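Local coordinates for putative uncharacterized protein (Wolbachia pipientis, PDB 3F4S) that probably oxidises cysteine pairs in exported proteins to disulfides, acting as a thioredoxin-fold oxidoreductase of the DsbA type, at residues A[158-161]-A[162-166]; A[88-91]-A[92-95]; A[55-59]-A[60-64]; A[102-105]-A[106-110]; A[129-132]-A[133-137]. The protein carries 1 engineered substitution. One frame throughout, in Å; residues are numbered along the deposited sequence. Where two conformers were deposited one is given.

Interaction 1: residues A[158-161]-A[162-166]; sequences NDKS and LAINK
Lys-160 and Ile-164 stand one turn apart on helix 150-167, their side chains running alongside each other in one direction from the helix. The lysine swings CG anti to its own N (chi1 170°) and stays extended beyond it, a shape that draws its aliphatic stem past the isoleucine. Ile-164 CD1 is the atom that meets this stem, 4.0 Å from Lys-160 CE and 4.1 Å from Lys-160 CG, so the touch is carbon on carbon and not tight. With chi1 at -72°, the Ile-164 CG1 branch lies beside the backbone N and passes over the preceding turn, 3.4 Å from Lys-160 O. That oxygen accepts from Ile-164 N at 3.0 Å. The two bonds before it have the same i to i+4 spacing, with Leu-162 N to Asn-158 O at 2.9 Å and Ala-163 N to Asp-159 O at 3.1 Å. Ser-161 turns its hydroxyl back along the helix to make a weak hydrogen bond to Val-157 O. Among the side chains of this largely exposed stretch, Ala-163 is buried and touches Ile-169. Lys-160 NZ is hydrogen-bonded to Pro-83 O, and both Lys-160 and Ile-164 touch Phe-82. The lysine therefore works in two parts: its methylenes pack against apolar neighbours, while its ammonium end ties the helix to the loop following strand 75-81.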
loop_
_atom_site.group_PDB
_atom_site.type_symbol
_atom_site.label_atom_id
_atom_site.label_comp_id
_atom_site.label_asym_id
_atom_site.label_seq_id
_atom_site.Cartn_x
_atom_site.Cartn_y
_atom_site.Cartn_z
ATOM N N ASN A 158 -4.428 11.309 9.137
ATOM C CA ASN A 158 -3.587 12.449 8.815
ATOM C C ASN A 158 -2.680 12.166 7.614
ATOM O O ASN A 158 -2.494 13.028 6.766
ATOM C CB ASN A 158 -2.822 12.931 10.044
ATOM C CG ASN A 158 -3.699 13.781 10.957
ATOM O OD1 ASN A 158 -4.269 13.291 11.934
ATOM N ND2 ASN A 158 -3.854 15.045 10.607
ATOM N N ASP A 159 -2.150 10.951 7.525
ATOM C CA ASP A 159 -1.384 10.573 6.336
ATOM C C ASP A 159 -2.268 10.668 5.091
ATOM O O ASP A 159 -1.819 11.108 4.037
ATOM C CB ASP A 159 -0.809 9.160 6.463
ATOM C CG ASP A 159 0.340 9.077 7.450
ATOM O OD1 ASP A 159 0.850 10.138 7.880
ATOM O OD2 ASP A 159 0.727 7.936 7.800
ATOM N N LYS A 160 -3.523 10.253 5.221
ATOM C CA LYS A 160 -4.479 10.358 4.121
ATOM C C LYS A 160 -4.750 11.816 3.731
ATOM O O LYS A 160 -4.702 12.158 2.550
ATOM C CB LYS A 160 -5.789 9.644 4.475
ATOM C CG LYS A 160 -6.940 9.883 3.498
ATOM C CD LYS A 160 -8.236 9.235 3.992
ATOM C CE LYS A 160 -9.469 9.803 3.281
ATOM N NZ LYS A 160 -10.767 9.244 3.776
ATOM N N SER A 161 -5.025 12.680 4.707
ATOM C CA SER A 161 -5.347 14.068 4.368
ATOM C C SER A 161 -4.133 14.783 3.759
ATOM O O SER A 161 -4.272 15.626 2.873
ATOM C CB SER A 161 -5.926 14.831 5.570
ATOM O OG SER A 161 -4.988 14.940 6.624
ATOM N N LEU A 162 -2.942 14.409 4.214
ATOM C CA LEU A 162 -1.697 14.938 3.663
ATOM C C LEU A 162 -1.561 14.578 2.176
ATOM O O LEU A 162 -1.180 15.413 1.348
ATOM C CB LEU A 162 -0.512 14.394 4.464
ATOM C CG LEU A 162 0.903 14.893 4.185
ATOM C CD1 LEU A 162 0.996 16.410 4.321
ATOM C CD2 LEU A 162 1.876 14.205 5.127
ATOM N N ALA A 163 -1.885 13.334 1.841
ATOM C CA ALA A 163 -1.849 12.875 0.455
ATOM C C ALA A 163 -2.884 13.607 -0.403
ATOM O O ALA A 163 -2.614 13.962 -1.551
ATOM C CB ALA A 163 -2.063 11.360 0.388
ATOM N N ILE A 164 -4.068 13.830 0.159
ATOM C CA ILE A 164 -5.121 14.555 -0.549
ATOM C C ILE A 164 -4.670 15.975 -0.860
ATOM O O ILE A 164 -4.863 16.478 -1.970
ATOM C CB ILE A 164 -6.416 14.616 0.280
ATOM C CG1 ILE A 164 -7.090 13.240 0.319
ATOM C CG2 ILE A 164 -7.369 15.668 -0.286
ATOM C CD1 ILE A 164 -8.204 13.120 1.355
ATOM N N ASN A 165 -4.075 16.621 0.136
ATOM C CA ASN A 165 -3.620 17.996 -0.011
ATOM C C ASN A 165 -2.454 18.102 -0.990
ATOM O O ASN A 165 -2.522 18.836 -1.980
ATOM C CB ASN A 165 -3.220 18.561 1.356
ATOM C CG ASN A 165 -2.949 20.055 1.318
ATOM O OD1 ASN A 165 -2.991 20.681 0.261
ATOM N ND2 ASN A 165 -2.667 20.633 2.478
ATOM N N LYS A 166 -1.396 17.345 -0.717
ATOM C CA LYS A 166 -0.122 17.495 -1.419
ATOM C C LYS A 166 -0.002 16.719 -2.734
ATOM O O LYS A 166 0.782 17.090 -3.608
ATOM C CB LYS A 166 1.032 17.108 -0.489
ATOM C CG LYS A 166 1.094 17.917 0.797
ATOM C CD LYS A 166 1.261 19.401 0.504
#

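Interaction 2: residues A[88-91]-A[92-95]; sequences GLKA and AMLS
Met-93 bends its thioether back over the previous turn, where it overlaps the side chains of Leu-89 and Lys-90. SD is about equally far from both, 4.4 Å from Leu-89 CG and 4.3 Å from Lys-90 CD, and both contacts are loose. The torsion chi1 of -68° sets Met-93 CG beside its own N and only 3.3 Å from Leu-89 O, the acceptor of the Met-93 N bond at 2.9 Å. Lys-90 touches the sulfur with its methylenes alone; its NZ is hydrogen-bonded to Ile-147 O. At the other end of the stretch, Ser-95 OG donates to Ala-92 O at 2.6 Å. Its chi1 of 76° folds the hydroxyl back to this carbonyl, and OG is also hydrogen-bonded to His-81 NE2. Gly-88 puts no side chain on its side of the helix, and Ala-91 and Ala-92 only a methyl each: Ala-92 N bonds Gly-88 O at 2.9 Å, and the Ala-92 methyl packs on Ile-156 of helix 150-167. Met-93 touches that same helix, whereas Leu-94 turns to Phe-143 and Cys-146. A buried helix faced by several others, placed after strand 75-81, is what the helical insertion of DsbA-type thioredoxin folds provides.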
loop_
_atom_site.group_PDB
_atom_site.type_symbol
_atom_site.label_atom_id
_atom_site.label_comp_id
_atom_site.label_asym_id
_atom_site.label_seq_id
_atom_site.Cartn_x
_atom_site.Cartn_y
_atom_site.Cartn_z
ATOM N N GLY A 88 -12.734 -0.187 6.310
ATOM C CA GLY A 88 -11.417 0.035 5.749
ATOM C C GLY A 88 -10.492 0.735 6.715
ATOM O O GLY A 88 -9.297 0.440 6.771
ATOM N N LEU A 89 -11.039 1.679 7.471
ATOM C CA LEU A 89 -10.234 2.391 8.446
ATOM C C LEU A 89 -9.865 1.455 9.598
ATOM O O LEU A 89 -8.719 1.437 10.051
ATOM C CB LEU A 89 -10.963 3.641 8.945
ATOM C CG LEU A 89 -10.245 4.471 10.010
ATOM C CD1 LEU A 89 -8.803 4.766 9.627
ATOM C CD2 LEU A 89 -11.016 5.752 10.238
ATOM N N LYS A 90 -10.829 0.668 10.062
ATOM C CA LYS A 90 -10.549 -0.315 11.111
ATOM C C LYS A 90 -9.535 -1.359 10.627
ATOM O O LYS A 90 -8.651 -1.774 11.383
ATOM C CB LYS A 90 -11.843 -0.986 11.592
ATOM C CG LYS A 90 -12.734 -0.073 12.428
ATOM C CD LYS A 90 -12.179 0.100 13.829
ATOM C CE LYS A 90 -12.875 1.236 14.561
ATOM N NZ LYS A 90 -12.559 1.263 16.025
ATOM N N ALA A 91 -9.659 -1.774 9.366
ATOM C CA ALA A 91 -8.709 -2.729 8.793
ATOM C C ALA A 91 -7.307 -2.108 8.764
ATOM O O ALA A 91 -6.319 -2.760 9.135
ATOM C CB ALA A 91 -9.141 -3.148 7.392
ATOM N N ALA A 92 -7.221 -0.849 8.337
ATOM C CA ALA A 92 -5.935 -0.160 8.296
ATOM C C ALA A 92 -5.320 -0.071 9.694
ATOM O O ALA A 92 -4.114 -0.254 9.866
ATOM C CB ALA A 92 -6.091 1.235 7.686
ATOM N N MET A 93 -6.145 0.219 10.694
ATOM C CA MET A 93 -5.666 0.242 12.076
ATOM C C MET A 93 -5.144 -1.133 12.493
ATOM O O MET A 93 -4.081 -1.244 13.109
ATOM C CB MET A 93 -6.790 0.703 13.014
ATOM C CG MET A 93 -7.175 2.183 12.817
ATOM S SD MET A 93 -8.693 2.643 13.665
ATOM C CE MET A 93 -8.245 2.336 15.377
ATOM N N LEU A 94 -5.893 -2.178 12.155
ATOM C CA LEU A 94 -5.503 -3.531 12.534
ATOM C C LEU A 94 -4.163 -3.938 11.915
ATOM O O LEU A 94 -3.410 -4.702 12.514
ATOM C CB LEU A 94 -6.596 -4.539 12.177
ATOM C CG LEU A 94 -6.401 -5.980 12.651
ATOM C CD1 LEU A 94 -6.096 -6.029 14.151
ATOM C CD2 LEU A 94 -7.618 -6.822 12.304
ATOM N N SER A 95 -3.860 -3.421 10.726
ATOM C CA SER A 95 -2.607 -3.769 10.056
ATOM C C SER A 95 -1.394 -3.424 10.916
ATOM O O SER A 95 -0.327 -4.015 10.762
ATOM C CB SER A 95 -2.500 -3.093 8.684
ATOM O OG SER A 95 -2.179 -1.718 8.819
#

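Interaction 3: residues A[55-59]-A[60-64]; sequences SLFHR and NVFPK
Phe-57 and Val-61 touch where helix 52-60 passes into helix 62-70, a break in the helix that starts at the Cys-51/Cys-54 disulfide of this thioredoxin fold. The polar part of the contact is backbone. Phe-57 O accepts from both Val-61 N and Phe-62 N, each at 2.9 Å, and the two donors arrive from opposite faces of its carbonyl plane. One i to i+4 bond is thus followed by an i to i+5 bond on the same acceptor, which records the change of helical path. The apolar contacts are made by the Phe-57 ring. Phe-57 CE1 meets Val-61 CG1 at 3.6 Å, the side chains crossing at about a right angle, and Phe-57 CE2 lies 3.8 Å from Phe-62 CD1. The Phe-57 ring is directed to this side by chi1 of 170°. Aromatic contact is oblique: the His-58 and Phe-62 rings have centroids 5.2 Å apart and planes at 32°. His-58 is also stacked on Phe-112, and its NE2 is hydrogen-bonded to Glu-45 OE2, which gives the ring a polar as well as a stacking constraint. Pro-63 has no N-H to continue the helical ladder; instead its CD comes within 3.2 Å of His-58 O.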
loop_
_atom_site.group_PDB
_atom_site.type_symbol
_atom_site.label_atom_id
_atom_site.label_comp_id
_atom_site.label_asym_id
_atom_site.label_seq_id
_atom_site.Cartn_x
_atom_site.Cartn_y
_atom_site.Cartn_z
ATOM N N SER A 55 -8.794 -4.450 -4.891
ATOM C CA SER A 55 -8.754 -5.867 -4.560
ATOM C C SER A 55 -8.379 -6.708 -5.779
ATOM O O SER A 55 -7.492 -7.562 -5.706
ATOM C CB SER A 55 -10.100 -6.316 -3.996
ATOM O OG SER A 55 -10.136 -7.721 -3.851
ATOM N N LEU A 56 -9.052 -6.464 -6.901
ATOM C CA LEU A 56 -8.800 -7.242 -8.112
ATOM C C LEU A 56 -7.355 -7.069 -8.561
ATOM O O LEU A 56 -6.697 -8.035 -8.945
ATOM C CB LEU A 56 -9.753 -6.850 -9.246
ATOM C CG LEU A 56 -11.236 -7.150 -9.009
ATOM C CD1 LEU A 56 -12.071 -6.549 -10.125
ATOM C CD2 LEU A 56 -11.478 -8.647 -8.900
ATOM N N PHE A 57 -6.864 -5.835 -8.513
ATOM C CA PHE A 57 -5.466 -5.574 -8.845
ATOM C C PHE A 57 -4.536 -6.396 -7.948
ATOM O O PHE A 57 -3.590 -7.021 -8.421
ATOM C CB PHE A 57 -5.137 -4.087 -8.726
ATOM C CG PHE A 57 -3.669 -3.790 -8.822
ATOM C CD1 PHE A 57 -3.032 -3.777 -10.054
ATOM C CD2 PHE A 57 -2.919 -3.547 -7.679
ATOM C CE1 PHE A 57 -1.675 -3.511 -10.148
ATOM C CE2 PHE A 57 -1.560 -3.280 -7.765
ATOM C CZ PHE A 57 -0.938 -3.264 -9.004
ATOM N N HIS A 58 -4.812 -6.399 -6.649
ATOM C CA HIS A 58 -3.985 -7.155 -5.713
ATOM C C HIS A 58 -4.070 -8.669 -5.861
ATOM O O HIS A 58 -3.122 -9.385 -5.545
ATOM C CB HIS A 58 -4.235 -6.691 -4.280
ATOM C CG HIS A 58 -3.512 -5.427 -3.974
ATOM N ND1 HIS A 58 -2.216 -5.417 -3.506
ATOM C CD2 HIS A 58 -3.848 -4.136 -4.191
ATOM C CE1 HIS A 58 -1.804 -4.165 -3.395
ATOM N NE2 HIS A 58 -2.777 -3.369 -3.806
ATOM N N ARG A 59 -5.204 -9.139 -6.363
ATOM C CA ARG A 59 -5.436 -10.562 -6.555
ATOM C C ARG A 59 -4.778 -11.063 -7.837
ATOM O O ARG A 59 -4.189 -12.144 -7.866
ATOM C CB ARG A 59 -6.943 -10.833 -6.609
ATOM C CG ARG A 59 -7.344 -12.288 -6.442
ATOM C CD ARG A 59 -8.862 -12.426 -6.497
ATOM N NE ARG A 59 -9.525 -11.408 -5.685
ATOM C CZ ARG A 59 -10.840 -11.211 -5.640
ATOM N NH1 ARG A 59 -11.338 -10.256 -4.866
ATOM N NH2 ARG A 59 -11.659 -11.958 -6.366
ATOM N N ASN A 60 -4.869 -10.267 -8.898
ATOM C CA ASN A 60 -4.506 -10.744 -10.231
ATOM C C ASN A 60 -3.285 -10.141 -10.903
ATOM O O ASN A 60 -2.773 -10.705 -11.871
ATOM C CB ASN A 60 -5.706 -10.618 -11.152
ATOM C CG ASN A 60 -6.873 -11.455 -10.673
ATOM O OD1 ASN A 60 -6.691 -12.588 -10.218
ATOM N ND2 ASN A 60 -8.068 -10.905 -10.751
ATOM N N VAL A 61 -2.825 -9.004 -10.403
ATOM C CA VAL A 61 -1.697 -8.331 -11.022
ATOM C C VAL A 61 -0.522 -8.202 -10.070
ATOM O O VAL A 61 0.614 -8.503 -10.432
ATOM C CB VAL A 61 -2.078 -6.927 -11.538
ATOM C CG1 VAL A 61 -0.889 -6.295 -12.251
ATOM C CG2 VAL A 61 -3.279 -7.010 -12.475
ATOM N N PHE A 62 -0.790 -7.753 -8.849
ATOM C CA PHE A 62 0.305 -7.517 -7.918
ATOM C C PHE A 62 1.228 -8.706 -7.627
ATOM O O PHE A 62 2.438 -8.515 -7.508
ATOM C CB PHE A 62 -0.168 -6.877 -6.610
ATOM C CG PHE A 62 0.951 -6.240 -5.847
ATOM C CD1 PHE A 62 1.412 -4.983 -6.206
ATOM C CD2 PHE A 62 1.573 -6.908 -4.808
ATOM C CE1 PHE A 62 2.460 -4.389 -5.535
ATOM C CE2 PHE A 62 2.638 -6.327 -4.128
ATOM C CZ PHE A 62 3.076 -5.059 -4.487
ATOM N N PRO A 63 0.674 -9.925 -7.495
ATOM C CA PRO A 63 1.577 -11.045 -7.200
ATOM C C PRO A 63 2.703 -11.168 -8.233
ATOM O O PRO A 63 3.842 -11.476 -7.864
ATOM C CB PRO A 63 0.650 -12.263 -7.238
ATOM C CG PRO A 63 -0.708 -11.697 -6.861
ATOM C CD PRO A 63 -0.746 -10.330 -7.480
ATOM N N LYS A 64 2.396 -10.915 -9.504
ATOM C CA LYS A 64 3.403 -11.008 -10.562
ATOM C C LYS A 64 4.387 -9.845 -10.491
ATOM O O LYS A 64 5.573 -10.004 -10.782
ATOM C CB LYS A 64 2.745 -11.064 -11.947
ATOM C CG LYS A 64 2.149 -12.423 -12.311
#

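Interaction 4: residues A[102-105]-A[106-110]; sequences EDYF and NFNKA
Asn-106 ND2 donates to a water at 2.8 Å, and that water in turn donates to Asp-103 OD1, also at 2.8 Å. The other end of the amide is bridged as well: a second water gives one proton to Asn-106 OD1 at 2.9 Å and one to Glu-102 OE1 at 2.9 Å. The Asn-106 and Glu-102 side chains themselves stay apart, joined through water; Glu-102 OE2 has a further, long and weak ion pair with Lys-66 NZ. All this lies on helix 101-113, a member of the helical insertion of the DsbA-type fold, and its backbone is regular: Asn-108 N reaches Tyr-104 O at 3.1 Å with an almost straight N-H...O angle of 174°. On a more buried flank, Asn-108 ND2 sits over one face of the Tyr-104 ring, 3.3 Å from CE2, with the amide plane nearly perpendicular to the ring (85°). Tyr-104 brings the ring to this place with chi1 of -175°. Its hydroxyl makes a weak hydrogen bond to Ser-95 OG, and Asn-108 also touches Phe-79 and His-81 of strand 75-81. Further round the helix, Lys-109 curls its chain so that CD approaches Phe-105 CE2 at 4.1 Å. Phe-105 touches Leu-34 of the short edge strand 33-34, while Phe-107 stacks on Tyr-98.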
loop_
_atom_site.group_PDB
_atom_site.type_symbol
_atom_site.label_atom_id
_atom_site.label_comp_id
_atom_site.label_asym_id
_atom_site.label_seq_id
_atom_site.Cartn_x
_atom_site.Cartn_y
_atom_site.Cartn_z
ATOM N N GLU A 102 6.847 -8.908 5.963
ATOM C CA GLU A 102 6.014 -9.891 5.273
ATOM C C GLU A 102 4.659 -10.088 5.957
ATOM O O GLU A 102 3.649 -10.309 5.288
ATOM C CB GLU A 102 6.746 -11.227 5.079
ATOM C CG GLU A 102 7.678 -11.258 3.865
ATOM C CD GLU A 102 6.941 -11.109 2.542
ATOM O OE1 GLU A 102 5.693 -11.065 2.552
ATOM O OE2 GLU A 102 7.607 -11.038 1.489
ATOM N N ASP A 103 4.626 -9.994 7.284
ATOM C CA ASP A 103 3.364 -10.145 8.016
ATOM C C ASP A 103 2.398 -8.999 7.699
ATOM O O ASP A 103 1.193 -9.207 7.539
ATOM C CB ASP A 103 3.604 -10.203 9.527
ATOM C CG ASP A 103 4.319 -11.469 9.966
ATOM O OD1 ASP A 103 4.439 -12.411 9.158
ATOM O OD2 ASP A 103 4.758 -11.523 11.131
ATOM N N TYR A 104 2.937 -7.787 7.629
ATOM C CA TYR A 104 2.151 -6.600 7.317
ATOM C C TYR A 104 1.553 -6.685 5.915
ATOM O O TYR A 104 0.343 -6.513 5.719
ATOM C CB TYR A 104 3.035 -5.365 7.424
ATOM C CG TYR A 104 2.310 -4.056 7.237
ATOM C CD1 TYR A 104 1.622 -3.475 8.292
ATOM C CD2 TYR A 104 2.326 -3.391 6.017
ATOM C CE1 TYR A 104 0.965 -2.276 8.144
ATOM C CE2 TYR A 104 1.680 -2.169 5.861
ATOM C CZ TYR A 104 0.995 -1.627 6.930
ATOM O OH TYR A 104 0.335 -0.431 6.808
ATOM N N PHE A 105 2.411 -6.952 4.938
ATOM C CA PHE A 105 1.973 -7.137 3.562
ATOM C C PHE A 105 0.930 -8.251 3.459
ATOM O O PHE A 105 -0.082 -8.099 2.769
ATOM C CB PHE A 105 3.167 -7.445 2.650
ATOM C CG PHE A 105 2.767 -7.842 1.252
ATOM C CD1 PHE A 105 2.332 -6.886 0.348
ATOM C CD2 PHE A 105 2.813 -9.171 0.847
ATOM C CE1 PHE A 105 1.949 -7.243 -0.941
ATOM C CE2 PHE A 105 2.439 -9.538 -0.444
ATOM C CZ PHE A 105 2.004 -8.571 -1.339
ATOM N N ASN A 106 1.169 -9.358 4.164
ATOM C CA ASN A 106 0.259 -10.504 4.118
ATOM C C ASN A 106 -1.096 -10.198 4.746
ATOM O O ASN A 106 -2.123 -10.726 4.316
ATOM C CB ASN A 106 0.889 -11.746 4.758
ATOM C CG ASN A 106 1.832 -12.464 3.814
ATOM O OD1 ASN A 106 1.759 -12.289 2.601
ATOM N ND2 ASN A 106 2.728 -13.276 4.367
ATOM N N PHE A 107 -1.104 -9.342 5.762
ATOM C CA PHE A 107 -2.369 -8.928 6.338
ATOM C C PHE A 107 -3.183 -8.127 5.314
ATOM O O PHE A 107 -4.361 -8.425 5.062
ATOM C CB PHE A 107 -2.188 -8.106 7.621
ATOM C CG PHE A 107 -3.472 -7.485 8.098
ATOM C CD1 PHE A 107 -4.360 -8.218 8.881
ATOM C CD2 PHE A 107 -3.833 -6.203 7.697
ATOM C CE1 PHE A 107 -5.560 -7.665 9.300
ATOM C CE2 PHE A 107 -5.034 -5.643 8.104
ATOM C CZ PHE A 107 -5.902 -6.373 8.907
ATOM N N ASN A 108 -2.569 -7.100 4.738
ATOM C CA ASN A 108 -3.270 -6.302 3.734
ATOM C C ASN A 108 -3.752 -7.161 2.569
ATOM O O ASN A 108 -4.878 -6.995 2.093
ATOM C CB ASN A 108 -2.416 -5.122 3.261
ATOM C CG ASN A 108 -2.200 -4.102 4.357
ATOM O OD1 ASN A 108 -3.092 -3.855 5.166
ATOM N ND2 ASN A 108 -1.005 -3.526 4.411
ATOM N N LYS A 109 -2.896 -8.085 2.136
ATOM C CA LYS A 109 -3.232 -9.037 1.076
ATOM C C LYS A 109 -4.486 -9.851 1.423
ATOM O O LYS A 109 -5.378 -10.043 0.583
ATOM C CB LYS A 109 -2.052 -9.976 0.801
ATOM C CG LYS A 109 -2.337 -10.999 -0.289
ATOM C CD LYS A 109 -1.050 -11.627 -0.798
ATOM C CE LYS A 109 -0.368 -12.416 0.298
ATOM N NZ LYS A 109 -0.980 -13.760 0.462
ATOM N N ALA A 110 -4.551 -10.325 2.663
ATOM C CA ALA A 110 -5.698 -11.109 3.116
ATOM C C ALA A 110 -6.973 -10.268 3.101
ATOM O O ALA A 110 -8.033 -10.748 2.701
ATOM C CB ALA A 110 -5.455 -11.661 4.513
HETATM O O HOH W 1 4.143 -12.912 1.027
HETATM O O HOH W 2 2.932 -13.649 7.140
#

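Interaction 5: residues A[129-132]-A[133-137]; sequences LQRI and AALSN
Ser-136 folds its hydroxyl back into the end of helix 127-135, where OG lies 3.0 Å from Ile-132 O and 3.0 Å from Ala-133 O. The torsion responsible is chi1 of 62°, which sets OG between the backbone N and the carbonyl carbon, facing the carbonyls of Ile-132 and Ala-133. One proton thus has two carbonyls within reach, and outside the segments OG is hydrogen-bonded to Tyr-98 OH. Ser-136 N makes two weak bonds, to Ile-132 O at 3.1 Å and to Ala-133 O, so the serine marks the point at which regular i to i+4 bonding gives way. The helix then closes with a Schellman motif. Asn-137 takes positive phi (59°) and its N bonds Ala-134 O at 3.0 Å, while Leu-138 N bonds Ala-133 O. Before the cap the ladder is sound, as Ala-133 N to Leu-129 O at 2.8 Å and Leu-135 N to Arg-131 O at 3.0 Å attest. On the outer side Arg-131 and Leu-135 cross, and the contact is made by Arg-131 CD against Leu-135 CD1 at 3.6 Å. Arg-131 is bent at chi2 (-111°), far from a staggered value, and its NH1 goes on to Ser-114 OG. Leu-135 contributes a second approach, its CG resting 3.4 Å from Arg-131 O. On the inner side, Leu-129 packs on Ala-91 and Leu-94 of helix 86-94, Ile-132 on Phe-107 and Val-111 of helix 101-113, and Ala-133 on Phe-143 of helix 140-147, so the inner face of helix 127-135 is covered by three neighbouring helices.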
loop_
_atom_site.group_PDB
_atom_site.type_symbol
_atom_site.label_atom_id
_atom_site.label_comp_id
_atom_site.label_asym_id
_atom_site.label_seq_id
_atom_site.Cartn_x
_atom_site.Cartn_y
_atom_site.Cartn_z
ATOM N N LEU A 129 -12.521 -9.155 9.955
ATOM C CA LEU A 129 -11.252 -8.900 10.634
ATOM C C LEU A 129 -11.014 -9.891 11.785
ATOM O O LEU A 129 -9.880 -10.277 12.035
ATOM C CB LEU A 129 -11.153 -7.445 11.123
ATOM C CG LEU A 129 -11.244 -6.355 10.044
ATOM C CD1 LEU A 129 -11.009 -4.968 10.638
ATOM C CD2 LEU A 129 -10.281 -6.616 8.891
ATOM N N GLN A 130 -12.071 -10.287 12.490
ATOM C CA GLN A 130 -11.940 -11.316 13.526
ATOM C C GLN A 130 -11.435 -12.616 12.907
ATOM O O GLN A 130 -10.598 -13.304 13.490
ATOM C CB GLN A 130 -13.270 -11.580 14.237
ATOM C CG GLN A 130 -13.870 -10.378 14.949
ATOM C CD GLN A 130 -15.196 -10.698 15.627
ATOM O OE1 GLN A 130 -15.630 -11.853 15.671
ATOM N NE2 GLN A 130 -15.838 -9.675 16.172
ATOM N N ARG A 131 -11.946 -12.944 11.725
ATOM C CA ARG A 131 -11.539 -14.164 11.041
ATOM C C ARG A 131 -10.073 -14.093 10.625
ATOM O O ARG A 131 -9.294 -15.027 10.847
ATOM C CB ARG A 131 -12.438 -14.433 9.831
ATOM C CG ARG A 131 -12.037 -15.678 9.035
ATOM C CD ARG A 131 -11.480 -15.294 7.681
ATOM N NE ARG A 131 -12.560 -15.006 6.738
ATOM C CZ ARG A 131 -12.386 -14.697 5.459
ATOM N NH1 ARG A 131 -11.165 -14.598 4.942
ATOM N NH2 ARG A 131 -13.442 -14.478 4.696
ATOM N N ILE A 132 -9.690 -12.974 10.035
ATOM C CA ILE A 132 -8.309 -12.804 9.601
ATOM C C ILE A 132 -7.351 -12.815 10.795
ATOM O O ILE A 132 -6.268 -13.407 10.733
ATOM C CB ILE A 132 -8.143 -11.534 8.755
ATOM C CG1 ILE A 132 -8.878 -11.715 7.416
ATOM C CG2 ILE A 132 -6.661 -11.219 8.555
ATOM C CD1 ILE A 132 -8.906 -10.472 6.525
ATOM N N ALA A 133 -7.754 -12.165 11.882
ATOM C CA ALA A 133 -6.974 -12.160 13.114
ATOM C C ALA A 133 -6.785 -13.583 13.649
ATOM O O ALA A 133 -5.681 -13.980 14.013
ATOM C CB ALA A 133 -7.650 -11.284 14.157
ATOM N N ALA A 134 -7.860 -14.361 13.678
ATOM C CA ALA A 134 -7.761 -15.729 14.172
ATOM C C ALA A 134 -6.818 -16.566 13.303
ATOM O O ALA A 134 -5.964 -17.296 13.811
ATOM C CB ALA A 134 -9.136 -16.373 14.255
ATOM N N LEU A 135 -6.970 -16.447 11.987
ATOM C CA LEU A 135 -6.142 -17.213 11.063
ATOM C C LEU A 135 -4.664 -16.862 11.203
ATOM O O LEU A 135 -3.796 -17.671 10.872
ATOM C CB LEU A 135 -6.614 -17.018 9.618
ATOM C CG LEU A 135 -7.927 -17.710 9.233
ATOM C CD1 LEU A 135 -8.412 -17.235 7.855
ATOM C CD2 LEU A 135 -7.782 -19.235 9.267
ATOM N N SER A 136 -4.379 -15.658 11.697
ATOM C CA SER A 136 -2.993 -15.228 11.872
ATOM C C SER A 136 -2.525 -15.346 13.321
ATOM O O SER A 136 -1.463 -14.834 13.675
ATOM C CB SER A 136 -2.799 -13.793 11.372
ATOM O OG SER A 136 -3.596 -12.892 12.108
ATOM N N ASN A 137 -3.310 -16.032 14.150
ATOM C CA ASN A 137 -2.940 -16.255 15.545
ATOM C C ASN A 137 -2.730 -14.974 16.356
ATOM O O ASN A 137 -1.948 -14.954 17.308
ATOM C CB ASN A 137 -1.699 -17.153 15.627
ATOM C CG ASN A 137 -1.846 -18.396 14.784
ATOM O OD1 ASN A 137 -1.090 -18.625 13.833
ATOM N ND2 ASN A 137 -2.850 -19.189 15.099
#

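In the fold
From the N terminus the order is interaction 3, interaction 2, interaction 4, interaction 5 and interaction 1. Each is local to a helix or helix junction, so they run in series, none nesting or crossing, and none closes a long loop. Interaction 3 lies where the helix that starts at the Cys-51/Cys-54 disulfide passes into helix 62-70 and touches interaction 4 through Phe-62 CE2 and Phe-105 CE1, 3.4 Å apart. Interactions 2, 4 and 5 touch pairwise, their centres about 12 to 13 Å apart, and form one helical cluster. Interaction 1 stands clear of the rest: its nearest atoms lie about 7 Å from interaction 2, although helix 150-167 packs on Met-93 nearer its start.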